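Local atomic coordinates of AP-4 complex accessory subunit Tepsin (Equus caballus, PDB entry 5WF2), a protein that probably associates with the adaptor-like complex AP-4 and may thereby take part in vesicular trafficking of proteins at the trans-Golgi network. Residues R80-V85 with T119-K124. Residues are numbered along the deposited sequence; the frame is centred on the assembly and turned at random.
Sequences RALGAV and TNKATK
Leu82 and Lys121 reach past each other in opposite directions between two nearly parallel helices of the all-helical VHS/ENTH-like domain of tepsin, a worked example of how a leucine and the aliphatic part of a lysine can fill the groove between neighbouring helices. The axes of 80-85 and 119-124 run 12° apart and approach to 10.2 Å, with Leu82 level with Ala122.

The apolar packing is carried by Leu82. Its CD1 lies 3.9 Å from the backbone N of Ala122 and 4.2 Å from the CB of that alanine, a small residue that lets the leucine branch settle close to the opposite backbone. Leu107 of helix 96-111 touches both Leu82 and Ala122, and Val118 and Ile125 pack on the leucine as well, so this side of the contact belongs to the buried interior.

The lysine makes the more open side. With CG anti to the backbone N (chi1 -171°), Lys121 first extends toward helix 75-89, laying CD 3.9 Å from Leu82 CB. Bends at chi3 and chi4 then turn its end along the facing helix. Gly83, with no side chain, offers bare backbone to the ammonium group. The contact there is one of van der Waals proximity, Lys121 NZ standing 4.0 Å from Gly83 CA.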
loop_
_atom_site.group_PDB
_atom_site.type_symbol
_atom_site.label_atom_id
_atom_site.label_comp_id
_atom_site.label_asym_id
_atom_site.label_seq_id
_atom_site.Cartn_x
_atom_site.Cartn_y
_atom_site.Cartn_z
ATOM N N ARG A 80 2.995 -5.539 -5.268
ATOM C CA ARG A 80 3.951 -4.523 -4.835
ATOM C C ARG A 80 3.256 -3.410 -4.070
ATOM O O ARG A 80 3.808 -2.890 -3.092
ATOM C CB ARG A 80 4.725 -3.964 -6.041
ATOM C CG ARG A 80 5.614 -5.032 -6.733
ATOM C CD ARG A 80 6.418 -4.445 -7.882
ATOM N NE ARG A 80 7.372 -3.447 -7.428
ATOM C CZ ARG A 80 8.597 -3.710 -7.011
ATOM N NH1 ARG A 80 9.030 -4.944 -7.014
ATOM N NH2 ARG A 80 9.397 -2.725 -6.601
ATOM N N ALA A 81 2.062 -3.021 -4.504
ATOM C CA ALA A 81 1.295 -2.006 -3.783
ATOM C C ALA A 81 0.951 -2.489 -2.383
ATOM O O ALA A 81 1.097 -1.725 -1.428
ATOM C CB ALA A 81 0.032 -1.637 -4.565
ATOM N N LEU A 82 0.502 -3.750 -2.239
ATOM C CA LEU A 82 0.296 -4.339 -0.904
ATOM C C LEU A 82 1.575 -4.349 -0.077
ATOM O O LEU A 82 1.539 -4.127 1.144
ATOM C CB LEU A 82 -0.259 -5.761 -0.994
ATOM C CG LEU A 82 -1.706 -5.905 -1.496
ATOM C CD1 LEU A 82 -2.066 -7.364 -1.742
ATOM C CD2 LEU A 82 -2.725 -5.293 -0.555
ATOM N N GLY A 83 2.699 -4.705 -0.693
ATOM C CA GLY A 83 3.968 -4.621 0.012
ATOM C C GLY A 83 4.234 -3.242 0.559
ATOM O O GLY A 83 4.732 -3.094 1.679
ATOM N N ALA A 84 3.948 -2.216 -0.238
ATOM C CA ALA A 84 4.192 -0.848 0.185
ATOM C C ALA A 84 3.272 -0.476 1.341
ATOM O O ALA A 84 3.705 0.204 2.268
ATOM C CB ALA A 84 4.009 0.116 -0.975
ATOM N N VAL A 85 2.007 -0.912 1.280
ATOM C CA VAL A 85 1.060 -0.736 2.390
ATOM C C VAL A 85 1.597 -1.390 3.657
ATOM O O VAL A 85 1.609 -0.781 4.722
ATOM C CB VAL A 85 -0.326 -1.304 2.019
ATOM C CG1 VAL A 85 -1.258 -1.327 3.263
ATOM C CG2 VAL A 85 -0.977 -0.535 0.892
ATOM N N THR A 119 -4.877 -12.306 -2.667
ATOM C CA THR A 119 -5.841 -12.592 -1.613
ATOM C C THR A 119 -5.123 -12.931 -0.309
ATOM O O THR A 119 -5.478 -12.433 0.774
ATOM C CB THR A 119 -6.772 -13.749 -2.046
ATOM O OG1 THR A 119 -7.594 -13.330 -3.153
ATOM C CG2 THR A 119 -7.678 -14.152 -0.896
ATOM N N ASN A 120 -4.110 -13.791 -0.391
ATOM C CA ASN A 120 -3.385 -14.202 0.796
ATOM C C ASN A 120 -2.683 -13.009 1.437
ATOM O O ASN A 120 -2.738 -12.814 2.659
ATOM C CB ASN A 120 -2.366 -15.295 0.442
ATOM C CG ASN A 120 -1.554 -15.767 1.664
ATOM O OD1 ASN A 120 -0.316 -15.649 1.706
ATOM N ND2 ASN A 120 -2.253 -16.304 2.662
ATOM N N LYS A 121 -2.008 -12.214 0.632
ATOM C CA LYS A 121 -1.230 -11.114 1.183
ATOM C C LYS A 121 -2.145 -10.045 1.776
ATOM O O LYS A 121 -1.846 -9.482 2.839
ATOM C CB LYS A 121 -0.314 -10.528 0.109
ATOM C CG LYS A 121 0.711 -9.494 0.675
ATOM C CD LYS A 121 1.755 -9.011 -0.368
ATOM C CE LYS A 121 3.145 -8.841 0.285
ATOM N NZ LYS A 121 2.988 -8.167 1.604
ATOM N N ALA A 122 -3.254 -9.739 1.104
ATOM C CA ALA A 122 -4.205 -8.774 1.658
ATOM C C ALA A 122 -4.766 -9.265 2.974
ATOM O O ALA A 122 -4.998 -8.475 3.895
ATOM C CB ALA A 122 -5.340 -8.547 0.668
ATOM N N THR A 123 -5.028 -10.566 3.074
ATOM C CA THR A 123 -5.577 -11.109 4.304
ATOM C C THR A 123 -4.586 -10.934 5.456
ATOM O O THR A 123 -4.972 -10.502 6.551
ATOM C CB THR A 123 -5.958 -12.579 4.125
ATOM O OG1 THR A 123 -6.970 -12.712 3.105
ATOM C CG2 THR A 123 -6.508 -13.144 5.415
ATOM N N LYS A 124 -3.294 -11.243 5.221
ATOM C CA LYS A 124 -2.305 -11.161 6.310
ATOM C C LYS A 124 -2.125 -9.726 6.770
ATOM O O LYS A 124 -1.998 -9.466 7.968
ATOM C CB LYS A 124 -0.949 -11.726 5.873
ATOM C CG LYS A 124 -1.041 -13.097 5.297
ATOM C CD LYS A 124 0.240 -13.927 5.468
ATOM C CE LYS A 124 1.392 -13.425 4.662
ATOM N NZ LYS A 124 2.470 -14.506 4.563
#